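Local coordinates for putative glycosyltransferase (Mannosyltransferase) involved in glycosylating the PBCV-1 major capsid protein (Paramecium bursaria Chlorella virus 1, PDB 2P6W), which probably transfers a sugar from a UDP-sugar donor during glycosylation of the viral major capsid protein, with this N-terminal GT-A domain binding the nucleotide and a manganese ion, at residues I8-G13 / E27-Y32; W61-A66 / D130-E135; S96-S101 / Y175-I180; K136-L141 / E159-R164. All coordinates share one frame; numbering follows the deposited sequence.

Interaction 1: residues I8-G13 / E27-Y32; sequences ITILSG and ELVEEY
Strand 8-13 and the helix segment 27-32 approach to 8.0 Å between the CA atoms of Ile-10 and Val-29, and only side chains bridge the gap. Ile-10 points at the helix and meets it with two branches. Its CG2, anti to the backbone N because CG1 sits at chi1 -55°, touches Val-29 CG1 at 3.6 Å. Its other arm reaches along the strand toward the next turn of the helix, where CD1 lies 4.1 Å from Tyr-32 CD2. That methyl comes in at the edge of the phenol ring, near its plane, and the two side chains run roughly perpendicular. The hydroxyl of Tyr-32 is hydrogen-bonded to the backbone oxygen of Lys-92, which ties down the far end of the ring. Leu-79 of strand 75-79 touches both Ile-10 and Val-29, and Phe-40 of strand 39-43 packs on Val-29. The pair belongs to the first beta-alpha-beta unit of the Rossmann-like GT-A fold, and the strand ends at Gly-13, a residue of the UDP site. All three touching residues are buried and meet through carbon atoms alone, so at this point the helix meets the sheet by apolar packing, while the one polar group among them is satisfied elsewhere.

Interaction 2: residues W61-A66 / D130-E135; sequences WIIQQA and DALEIE
Chi1 of -160° swings the longer branch of Ile-63 away from its backbone N and out from helix 59-69 toward Leu-132, and CG2 is left between N and the carbonyl carbon, facing Glu-135. CD2 of Leu-132 meets both atoms of that branch, at 3.8 Å from Ile-63 CG1 and 4.0 Å from Ile-63 CD1. On the next turn of helix 132-140, Glu-135 offers its aliphatic part: CB lies 3.7 Å from Ile-63 CG2, and CG is 4.1 Å from Ile-63 CD1. One isoleucine thus fits against two residues a helical turn apart, passing Leu-132 at a slant and Glu-135 nearly at right angles. The bend of Glu-135 at chi2 (-75°) folds its carboxylate back from the extended course. Although buried, this carboxylate is well supplied: OE2 takes a hydrogen bond from Tyr-107 OH and a salt bridge from Lys-125, and OE1 is bonded to Ser-60 OG, which together fix its position. Beneath the two helices, Phe-76 of strand 75-79 touches both Ile-63 and Leu-132, while Tyr-107 of strand 107-110 lies against Ala-131 and Ile-134, so the pair sits on the central sheet.

Interaction 3: residues S96-S101 / Y175-I180; sequences SFIDLS and YTLNCI
Two irregular segments meet here in a partly buried apolar contact with a water at its margin. Residues 96-101 belong to the long connection between strand 83-85 and strand 107-110; residues 175-180 lead into the short strand 179-180. Leu-177 fills the middle. Its CD1 rests 3.7 Å from Ile-98 CB and 3.9 Å from Ile-98 CG2, and its CD2 lies 3.9 Å from Phe-97 CB. Phe-97 holds its CG beside the backbone N (chi1 -67°), which sends the ring past Thr-176, where CD1 comes within 3.7 Å of Thr-176 CB at an oblique approach. A water at the ring's edge, in its plane, joins the backbone of Phe-97 to the hydroxyl of Thr-176: it donates to Phe-97 O at 2.7 Å and is hydrogen-bonded to Thr-176 OG1 at 2.8 Å. Farther along, Asp-99 forms an Asx turn. Its OD1 accepts from Ser-101 N at 3.0 Å and, on the syn lone pair, from Ser-101 OG at 2.6 Å, which should stiffen the connection just beyond Ile-98. On the sheet side, Phe-110 of strand 107-110 and Phe-193 of strand 193-195 pack on Leu-177, and His-108 touches Ile-98. The neighbouring Asn-178 bonds through OD1 to ND1 of His-195, a manganese ligand, so the contact borders the metal site's second shell between the large sheet and the small three-stranded one.

Interaction 4: residues K136-L141 / E159-R164; sequences KIVWSL and EYVFPR
Leu-141 CD1 stands over the face of the Tyr-160 ring in a CH-pi contact, 3.7 Å from the centroid and 7° off the ring normal. It joins the C-terminal end of helix 132-140 to helix 153-164, two helices of the GT-A domain. The methyl lies nearly equidistant from all six ring carbons, the mark of a centred contact. Beside it, Ile-137 CG2 reaches Tyr-160 CE2 at 4.1 Å, coming in obliquely. Deeper in the interface, Val-138 CG2 and Val-161 CG2 meet at 3.7 Å, their side chains crossing at about a right angle where the backbones come closest. Tyr-160 points toward helix 132-140, and with CG anti to the backbone N (chi1 -168°) its ring lies under the Leu-141 methyl. Behind the ring, on the face opposite Leu-141, lies the guanidinium group of Arg-164, with NH1 over the ring centre, so the phenol is sandwiched between a methyl and a cation. Trp-147 adds an edge-to-face contact. Farther out, Val-138 also touches Phe-57 of helix 52-57 and Ser-60 of helix 59-69, and Val-161 touches Tyr-107 of the sheet. Helix 153-164 has a wider pi-type turn at 159-161 and is kinked where Pro-163 cannot donate a backbone hydrogen bond. Near the end of the other helix, Ser-140 OG donates to Ile-137 O at 2.6 Å, on a lone pair in the carbonyl plane. Arg-164 is held by the backbone of the very tyrosine it covers: NH1 donates to Tyr-160 O at 2.9 Å, with an N-H...O angle of 148° and the donor tilted somewhat from the carbonyl plane.

Interactions 1 and 2 both bury aliphatic side chains beside the central sheet. From strand 8-13, Ile-10 and Leu-11 point to opposite faces of that sheet, toward helix 20-36 and helix 59-69, and the two contacts meet where Leu-11 CD1 packs on Ile-63 CA at 3.6 Å. Interactions 2 and 4 share helix 132-140, which turns successive stretches toward helices 59-69 and 153-164; Trp-61 and Trp-139 adjoin there, as do Ile-134 and Val-161. Interaction 1 is wholly buried and apolar, interaction 2 adds a buried carboxylate, and interaction 4 has the exposed Ile-137 at its margin. Interaction 3, joining irregular segments through a water, is only partly buried, with Phe-97 and Thr-176 partly exposed; it touches interaction 1 through Leu-100 and Ile-8.

Interaction 1: residues I8-G13 / E27-Y32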
# COMPACT_ATOMS: atom_id res chain seq x y z
N ILE A 8 11.16 -5.40 -7.64
CA ILE A 8 10.10 -4.79 -6.83
C ILE A 8 10.70 -3.87 -5.77
O ILE A 8 11.68 -4.23 -5.12
CB ILE A 8 9.27 -5.89 -6.14
CG1 ILE A 8 8.50 -6.69 -7.20
CG2 ILE A 8 8.30 -5.30 -5.07
CD1 ILE A 8 8.00 -8.04 -6.70
N THR A 9 10.10 -2.68 -5.61
CA THR A 9 10.45 -1.76 -4.54
C THR A 9 9.23 -1.59 -3.66
O THR A 9 8.18 -1.15 -4.15
CB THR A 9 10.85 -0.38 -5.09
OG1 THR A 9 12.08 -0.50 -5.82
CG2 THR A 9 11.03 0.66 -3.97
N ILE A 10 9.34 -1.98 -2.40
CA ILE A 10 8.25 -1.73 -1.46
C ILE A 10 8.51 -0.37 -0.86
O ILE A 10 9.65 -0.06 -0.50
CB ILE A 10 8.17 -2.82 -0.37
CG1 ILE A 10 8.05 -4.19 -1.05
CG2 ILE A 10 6.99 -2.53 0.61
CD1 ILE A 10 7.81 -5.36 -0.12
N LEU A 11 7.45 0.42 -0.75
CA LEU A 11 7.57 1.75 -0.15
C LEU A 11 6.48 1.97 0.89
O LEU A 11 5.37 1.44 0.79
CB LEU A 11 7.56 2.87 -1.19
CG LEU A 11 6.31 2.96 -2.08
CD1 LEU A 11 5.96 4.41 -2.36
CD2 LEU A 11 6.53 2.23 -3.38
N SER A 12 6.83 2.79 1.88
CA SER A 12 5.89 3.18 2.92
C SER A 12 6.43 4.42 3.56
O SER A 12 7.39 5.04 3.04
CB SER A 12 5.74 2.06 3.95
OG SER A 12 4.67 2.30 4.86
N GLY A 13 5.87 4.79 4.70
CA GLY A 13 6.38 5.94 5.44
C GLY A 13 5.53 6.18 6.65
O GLY A 13 4.40 5.70 6.72
N GLU A 27 10.04 -2.26 10.51
CA GLU A 27 11.05 -3.30 10.74
C GLU A 27 10.73 -4.59 10.00
O GLU A 27 11.61 -5.19 9.37
CB GLU A 27 11.20 -3.59 12.23
CG GLU A 27 12.03 -2.50 12.92
CD GLU A 27 11.94 -2.55 14.44
OE1 GLU A 27 11.33 -3.50 14.98
OE2 GLU A 27 12.49 -1.62 15.08
N LEU A 28 9.47 -5.02 10.07
CA LEU A 28 9.05 -6.28 9.43
C LEU A 28 9.08 -6.17 7.90
O LEU A 28 9.51 -7.10 7.21
CB LEU A 28 7.67 -6.70 9.93
CG LEU A 28 7.59 -7.01 11.42
CD1 LEU A 28 6.17 -7.50 11.74
CD2 LEU A 28 8.62 -8.07 11.77
N VAL A 29 8.66 -5.04 7.36
CA VAL A 29 8.75 -4.83 5.91
C VAL A 29 10.20 -4.78 5.44
O VAL A 29 10.56 -5.42 4.44
CB VAL A 29 7.91 -3.62 5.45
CG1 VAL A 29 8.01 -3.43 3.92
CG2 VAL A 29 6.45 -3.81 5.84
N GLU A 30 11.05 -4.04 6.17
CA GLU A 30 12.46 -3.96 5.80
C GLU A 30 13.09 -5.36 5.80
O GLU A 30 13.84 -5.75 4.87
CB GLU A 30 13.21 -3.00 6.74
CG GLU A 30 14.63 -2.69 6.27
CD GLU A 30 15.19 -1.36 6.77
OE1 GLU A 30 14.64 -0.76 7.72
OE2 GLU A 30 16.20 -0.90 6.17
N GLU A 31 12.77 -6.14 6.83
CA GLU A 31 13.31 -7.49 6.94
C GLU A 31 12.85 -8.29 5.74
O GLU A 31 13.64 -8.99 5.10
CB GLU A 31 12.82 -8.20 8.21
CG GLU A 31 13.36 -9.62 8.30
CD GLU A 31 12.62 -10.49 9.29
OE1 GLU A 31 11.56 -10.07 9.81
OE2 GLU A 31 13.11 -11.63 9.52
N TYR A 32 11.56 -8.19 5.45
CA TYR A 32 11.00 -8.94 4.33
C TYR A 32 11.72 -8.60 3.01
O TYR A 32 12.07 -9.49 2.22
CB TYR A 32 9.50 -8.67 4.23
CG TYR A 32 8.83 -9.44 3.12
CD1 TYR A 32 8.63 -10.83 3.23
CD2 TYR A 32 8.39 -8.79 1.96
CE1 TYR A 32 8.02 -11.55 2.19
CE2 TYR A 32 7.79 -9.49 0.93
CZ TYR A 32 7.61 -10.87 1.04
OH TYR A 32 7.02 -11.57 0.01

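Interaction 2: residues W61-A66 / D130-E135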
# COMPACT_ATOMS: atom_id res chain seq x y z
N TRP A 61 2.88 10.92 -3.71
CA TRP A 61 4.08 11.75 -3.72
C TRP A 61 5.30 10.90 -3.36
O TRP A 61 6.36 11.01 -4.00
CB TRP A 61 3.91 12.93 -2.76
CG TRP A 61 5.08 13.87 -2.68
CD1 TRP A 61 5.33 14.93 -3.49
CD2 TRP A 61 6.14 13.83 -1.72
NE1 TRP A 61 6.50 15.56 -3.11
CE2 TRP A 61 7.02 14.89 -2.03
CE3 TRP A 61 6.47 12.97 -0.66
CZ2 TRP A 61 8.18 15.14 -1.29
CZ3 TRP A 61 7.62 13.23 0.08
CH2 TRP A 61 8.46 14.31 -0.25
N ILE A 62 5.15 10.06 -2.34
CA ILE A 62 6.25 9.17 -1.88
C ILE A 62 6.72 8.21 -2.98
O ILE A 62 7.91 7.88 -3.07
CB ILE A 62 5.88 8.40 -0.58
CG1 ILE A 62 5.58 9.39 0.55
CG2 ILE A 62 6.99 7.39 -0.15
CD1 ILE A 62 4.90 8.72 1.73
N ILE A 63 5.81 7.76 -3.84
CA ILE A 63 6.23 6.91 -4.96
C ILE A 63 7.33 7.55 -5.85
O ILE A 63 8.23 6.84 -6.30
CB ILE A 63 5.03 6.36 -5.76
CG1 ILE A 63 5.45 5.14 -6.57
CG2 ILE A 63 4.36 7.47 -6.59
CD1 ILE A 63 4.30 4.43 -7.25
N GLN A 64 7.28 8.87 -6.09
CA GLN A 64 8.34 9.52 -6.85
C GLN A 64 9.68 9.45 -6.10
O GLN A 64 10.73 9.28 -6.71
CB GLN A 64 8.01 10.97 -7.28
CG GLN A 64 9.21 11.61 -8.05
CD GLN A 64 8.97 12.95 -8.75
OE1 GLN A 64 8.13 13.81 -8.35
NE2 GLN A 64 9.76 13.17 -9.79
N GLN A 65 9.63 9.57 -4.78
CA GLN A 65 10.83 9.43 -3.95
C GLN A 65 11.46 8.07 -4.18
O GLN A 65 12.68 7.95 -4.37
CB GLN A 65 10.49 9.55 -2.47
CG GLN A 65 9.90 10.88 -2.01
CD GLN A 65 10.95 11.96 -1.88
OE1 GLN A 65 11.46 12.47 -2.88
NE2 GLN A 65 11.29 12.32 -0.65
N ALA A 66 10.61 7.04 -4.15
CA ALA A 66 11.05 5.65 -4.36
C ALA A 66 11.62 5.43 -5.77
O ALA A 66 12.61 4.71 -5.94
CB ALA A 66 9.91 4.69 -4.10
N ASP A 130 5.46 2.18 -15.37
CA ASP A 130 4.89 2.97 -16.46
C ASP A 130 3.68 3.76 -16.01
O ASP A 130 3.10 4.50 -16.81
CB ASP A 130 4.56 2.09 -17.68
CG ASP A 130 5.81 1.61 -18.41
OD1 ASP A 130 6.86 2.28 -18.33
OD2 ASP A 130 5.77 0.57 -19.08
N ALA A 131 3.29 3.60 -14.74
CA ALA A 131 2.21 4.40 -14.16
C ALA A 131 2.74 5.50 -13.22
O ALA A 131 1.95 6.15 -12.52
CB ALA A 131 1.20 3.51 -13.42
N LEU A 132 4.05 5.74 -13.22
CA LEU A 132 4.57 6.82 -12.36
C LEU A 132 3.98 8.17 -12.75
O LEU A 132 3.69 8.99 -11.87
CB LEU A 132 6.09 6.88 -12.41
CG LEU A 132 6.81 5.79 -11.64
CD1 LEU A 132 8.30 5.88 -11.97
CD2 LEU A 132 6.61 5.89 -10.12
N GLU A 133 3.79 8.41 -14.04
CA GLU A 133 3.25 9.70 -14.47
C GLU A 133 1.77 9.82 -14.08
O GLU A 133 1.26 10.91 -13.82
CB GLU A 133 3.46 9.88 -15.97
CG GLU A 133 4.92 10.15 -16.29
CD GLU A 133 5.34 11.53 -15.86
OE1 GLU A 133 4.63 12.50 -16.20
OE2 GLU A 133 6.38 11.64 -15.17
N ILE A 134 1.11 8.67 -14.01
CA ILE A 134 -0.27 8.63 -13.51
C ILE A 134 -0.33 9.00 -12.04
O ILE A 134 -1.18 9.79 -11.63
CB ILE A 134 -0.92 7.26 -13.72
CG1 ILE A 134 -1.06 6.99 -15.22
CG2 ILE A 134 -2.26 7.20 -12.99
CD1 ILE A 134 -1.65 5.62 -15.57
N GLU A 135 0.58 8.43 -11.24
CA GLU A 135 0.61 8.77 -9.82
C GLU A 135 0.87 10.27 -9.61
O GLU A 135 0.36 10.88 -8.68
CB GLU A 135 1.65 7.94 -9.10
CG GLU A 135 1.22 6.48 -8.98
CD GLU A 135 0.14 6.31 -7.91
OE1 GLU A 135 0.29 6.87 -6.82
OE2 GLU A 135 -0.86 5.61 -8.16

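Interaction 3: residues S96-S101 / Y175-I180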
# COMPACT_ATOMS: atom_id res chain seq x y z
N SER A 96 4.73 -15.59 -5.18
CA SER A 96 4.03 -16.82 -4.82
C SER A 96 2.54 -16.56 -4.57
O SER A 96 1.75 -17.51 -4.52
CB SER A 96 4.67 -17.51 -3.60
OG SER A 96 4.56 -16.69 -2.45
N PHE A 97 2.17 -15.28 -4.41
CA PHE A 97 0.81 -14.88 -4.03
C PHE A 97 0.07 -14.16 -5.16
O PHE A 97 -1.17 -14.09 -5.15
CB PHE A 97 0.85 -13.95 -2.81
CG PHE A 97 1.30 -14.64 -1.55
CD1 PHE A 97 0.39 -15.32 -0.74
CD2 PHE A 97 2.64 -14.61 -1.18
CE1 PHE A 97 0.82 -15.97 0.42
CE2 PHE A 97 3.07 -15.24 -0.02
CZ PHE A 97 2.17 -15.92 0.78
N ILE A 98 0.82 -13.61 -6.11
CA ILE A 98 0.23 -12.85 -7.21
C ILE A 98 1.03 -13.03 -8.49
O ILE A 98 2.26 -13.13 -8.47
CB ILE A 98 0.07 -11.33 -6.84
CG1 ILE A 98 -0.62 -10.54 -7.96
CG2 ILE A 98 1.40 -10.70 -6.46
CD1 ILE A 98 -1.12 -9.16 -7.51
N ASP A 99 0.31 -13.10 -9.61
CA ASP A 99 0.89 -13.26 -10.93
C ASP A 99 1.10 -11.86 -11.51
O ASP A 99 0.12 -11.17 -11.82
CB ASP A 99 -0.09 -14.07 -11.79
CG ASP A 99 0.36 -14.24 -13.22
OD1 ASP A 99 1.46 -13.77 -13.59
OD2 ASP A 99 -0.41 -14.87 -13.98
N LEU A 100 2.37 -11.47 -11.66
CA LEU A 100 2.72 -10.15 -12.20
C LEU A 100 3.19 -10.20 -13.65
O LEU A 100 3.80 -9.25 -14.15
CB LEU A 100 3.79 -9.48 -11.32
CG LEU A 100 3.37 -9.17 -9.87
CD1 LEU A 100 4.55 -8.65 -9.07
CD2 LEU A 100 2.20 -8.20 -9.83
N SER A 101 2.88 -11.29 -14.34
CA SER A 101 3.44 -11.54 -15.68
C SER A 101 2.75 -10.84 -16.84
O SER A 101 3.34 -10.77 -17.93
CB SER A 101 3.49 -13.05 -15.96
OG SER A 101 2.20 -13.57 -16.08
N TYR A 175 -7.48 -11.63 0.40
CA TYR A 175 -7.28 -12.53 1.55
C TYR A 175 -5.84 -12.74 1.95
O TYR A 175 -5.56 -12.97 3.13
CB TYR A 175 -7.98 -13.88 1.34
CG TYR A 175 -9.40 -13.72 0.88
CD1 TYR A 175 -10.28 -12.86 1.56
CD2 TYR A 175 -9.85 -14.37 -0.27
CE1 TYR A 175 -11.60 -12.69 1.11
CE2 TYR A 175 -11.16 -14.21 -0.71
CZ TYR A 175 -12.03 -13.37 -0.02
OH TYR A 175 -13.33 -13.19 -0.47
N THR A 176 -4.93 -12.67 0.98
CA THR A 176 -3.51 -12.83 1.28
C THR A 176 -2.71 -11.53 1.18
O THR A 176 -1.70 -11.40 1.88
CB THR A 176 -2.83 -13.86 0.37
OG1 THR A 176 -2.98 -13.46 -0.99
CG2 THR A 176 -3.45 -15.26 0.58
N LEU A 177 -3.14 -10.61 0.31
CA LEU A 177 -2.32 -9.41 0.04
C LEU A 177 -2.83 -8.08 0.64
O LEU A 177 -2.11 -7.09 0.64
CB LEU A 177 -2.03 -9.25 -1.45
CG LEU A 177 -1.14 -10.38 -2.00
CD1 LEU A 177 -1.19 -10.42 -3.51
CD2 LEU A 177 0.33 -10.27 -1.53
N ASN A 178 -4.07 -8.07 1.12
CA ASN A 178 -4.56 -6.89 1.84
C ASN A 178 -5.53 -7.41 2.89
O ASN A 178 -6.73 -7.13 2.85
CB ASN A 178 -5.19 -5.87 0.89
CG ASN A 178 -5.45 -4.53 1.55
OD1 ASN A 178 -5.35 -4.38 2.78
ND2 ASN A 178 -5.78 -3.51 0.74
N CYS A 179 -4.99 -8.22 3.79
CA CYS A 179 -5.83 -8.99 4.70
C CYS A 179 -6.20 -8.16 5.92
O CYS A 179 -5.50 -8.16 6.94
CB CYS A 179 -5.15 -10.30 5.07
SG CYS A 179 -6.28 -11.36 6.00
N ILE A 180 -7.30 -7.42 5.78
CA ILE A 180 -7.82 -6.57 6.85
C ILE A 180 -8.15 -7.42 8.08
O ILE A 180 -8.90 -8.40 8.00
CB ILE A 180 -9.05 -5.77 6.36
CG1 ILE A 180 -8.63 -4.77 5.26
CG2 ILE A 180 -9.74 -5.06 7.51
CD1 ILE A 180 -9.79 -4.09 4.55
O HOH W 1 -2.70 -15.17 -3.22

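Interaction 4: residues K136-L141 / E159-R164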
# COMPACT_ATOMS: atom_id res chain seq x y z
N LYS A 136 1.68 10.86 -10.49
CA LYS A 136 1.90 12.30 -10.43
C LYS A 136 0.57 13.05 -10.58
O LYS A 136 0.34 14.04 -9.87
CB LYS A 136 2.87 12.77 -11.51
CG LYS A 136 4.32 12.47 -11.22
CD LYS A 136 5.23 13.14 -12.26
CE LYS A 136 6.69 12.73 -12.12
NZ LYS A 136 7.50 13.41 -13.19
N ILE A 137 -0.29 12.58 -11.48
CA ILE A 137 -1.60 13.18 -11.63
C ILE A 137 -2.47 12.95 -10.39
O ILE A 137 -3.14 13.88 -9.92
CB ILE A 137 -2.32 12.67 -12.91
CG1 ILE A 137 -1.51 13.05 -14.16
CG2 ILE A 137 -3.71 13.24 -12.99
CD1 ILE A 137 -1.35 14.53 -14.35
N VAL A 138 -2.43 11.75 -9.83
CA VAL A 138 -3.20 11.46 -8.63
C VAL A 138 -2.81 12.44 -7.54
O VAL A 138 -3.66 13.05 -6.92
CB VAL A 138 -2.94 10.05 -8.12
CG1 VAL A 138 -3.59 9.82 -6.74
CG2 VAL A 138 -3.48 9.04 -9.12
N TRP A 139 -1.51 12.60 -7.32
CA TRP A 139 -1.06 13.58 -6.33
C TRP A 139 -1.58 15.00 -6.63
O TRP A 139 -2.02 15.69 -5.72
CB TRP A 139 0.47 13.56 -6.24
CG TRP A 139 1.08 14.60 -5.35
CD1 TRP A 139 1.91 15.61 -5.73
CD2 TRP A 139 0.93 14.72 -3.92
NE1 TRP A 139 2.29 16.36 -4.64
CE2 TRP A 139 1.70 15.84 -3.51
CE3 TRP A 139 0.20 14.02 -2.95
CZ2 TRP A 139 1.76 16.27 -2.18
CZ3 TRP A 139 0.27 14.43 -1.62
CH2 TRP A 139 1.05 15.55 -1.24
N SER A 140 -1.55 15.39 -7.91
CA SER A 140 -1.97 16.75 -8.32
C SER A 140 -3.44 17.01 -8.04
O SER A 140 -3.86 18.17 -7.98
CB SER A 140 -1.68 16.98 -9.80
OG SER A 140 -2.66 16.36 -10.63
N LEU A 141 -4.23 15.94 -7.91
CA LEU A 141 -5.68 16.08 -7.75
C LEU A 141 -6.08 16.24 -6.29
O LEU A 141 -7.27 16.38 -5.98
CB LEU A 141 -6.42 14.88 -8.37
CG LEU A 141 -6.38 14.82 -9.89
CD1 LEU A 141 -6.89 13.49 -10.33
CD2 LEU A 141 -7.20 15.94 -10.52
N GLU A 159 -12.04 5.89 -9.41
CA GLU A 159 -13.00 6.68 -10.19
C GLU A 159 -12.40 7.66 -11.20
O GLU A 159 -13.13 8.12 -12.12
CB GLU A 159 -13.94 7.42 -9.26
CG GLU A 159 -14.82 6.50 -8.40
CD GLU A 159 -15.77 7.26 -7.50
OE1 GLU A 159 -16.29 8.31 -7.94
OE2 GLU A 159 -15.99 6.81 -6.34
N TYR A 160 -11.13 8.01 -11.02
CA TYR A 160 -10.45 8.87 -11.98
C TYR A 160 -9.49 8.05 -12.86
O TYR A 160 -9.54 8.13 -14.09
CB TYR A 160 -9.69 10.01 -11.29
CG TYR A 160 -9.21 11.07 -12.24
CD1 TYR A 160 -10.00 12.18 -12.51
CD2 TYR A 160 -7.97 10.96 -12.87
CE1 TYR A 160 -9.57 13.15 -13.39
CE2 TYR A 160 -7.53 11.92 -13.75
CZ TYR A 160 -8.32 13.01 -14.01
OH TYR A 160 -7.90 13.99 -14.89
N VAL A 161 -8.63 7.25 -12.23
CA VAL A 161 -7.60 6.55 -13.00
C VAL A 161 -8.18 5.38 -13.79
O VAL A 161 -8.00 5.27 -15.00
CB VAL A 161 -6.44 6.04 -12.11
CG1 VAL A 161 -5.46 5.20 -12.91
CG2 VAL A 161 -5.69 7.23 -11.50
N PHE A 162 -8.89 4.50 -13.08
CA PHE A 162 -9.35 3.27 -13.72
C PHE A 162 -10.16 3.50 -15.02
O PHE A 162 -9.90 2.82 -16.03
CB PHE A 162 -10.11 2.38 -12.73
CG PHE A 162 -9.23 1.61 -11.77
CD1 PHE A 162 -7.84 1.79 -11.75
CD2 PHE A 162 -9.81 0.74 -10.85
CE1 PHE A 162 -7.04 1.07 -10.83
CE2 PHE A 162 -9.03 0.04 -9.94
CZ PHE A 162 -7.65 0.19 -9.94
N PRO A 163 -11.13 4.44 -15.02
CA PRO A 163 -11.87 4.67 -16.28
C PRO A 163 -11.00 5.05 -17.46
O PRO A 163 -11.39 4.80 -18.60
CB PRO A 163 -12.81 5.82 -15.92
CG PRO A 163 -13.03 5.68 -14.47
CD PRO A 163 -11.68 5.26 -13.93
N ARG A 164 -9.83 5.61 -17.18
CA ARG A 164 -8.96 6.11 -18.24
C ARG A 164 -7.95 5.09 -18.74
O ARG A 164 -7.26 5.35 -19.74
CB ARG A 164 -8.24 7.37 -17.74
CG ARG A 164 -9.14 8.63 -17.62
CD ARG A 164 -8.43 9.75 -16.87
NE ARG A 164 -9.17 11.01 -16.96
CZ ARG A 164 -10.31 11.26 -16.32
NH1 ARG A 164 -10.83 10.35 -15.50
NH2 ARG A 164 -10.93 12.43 -16.50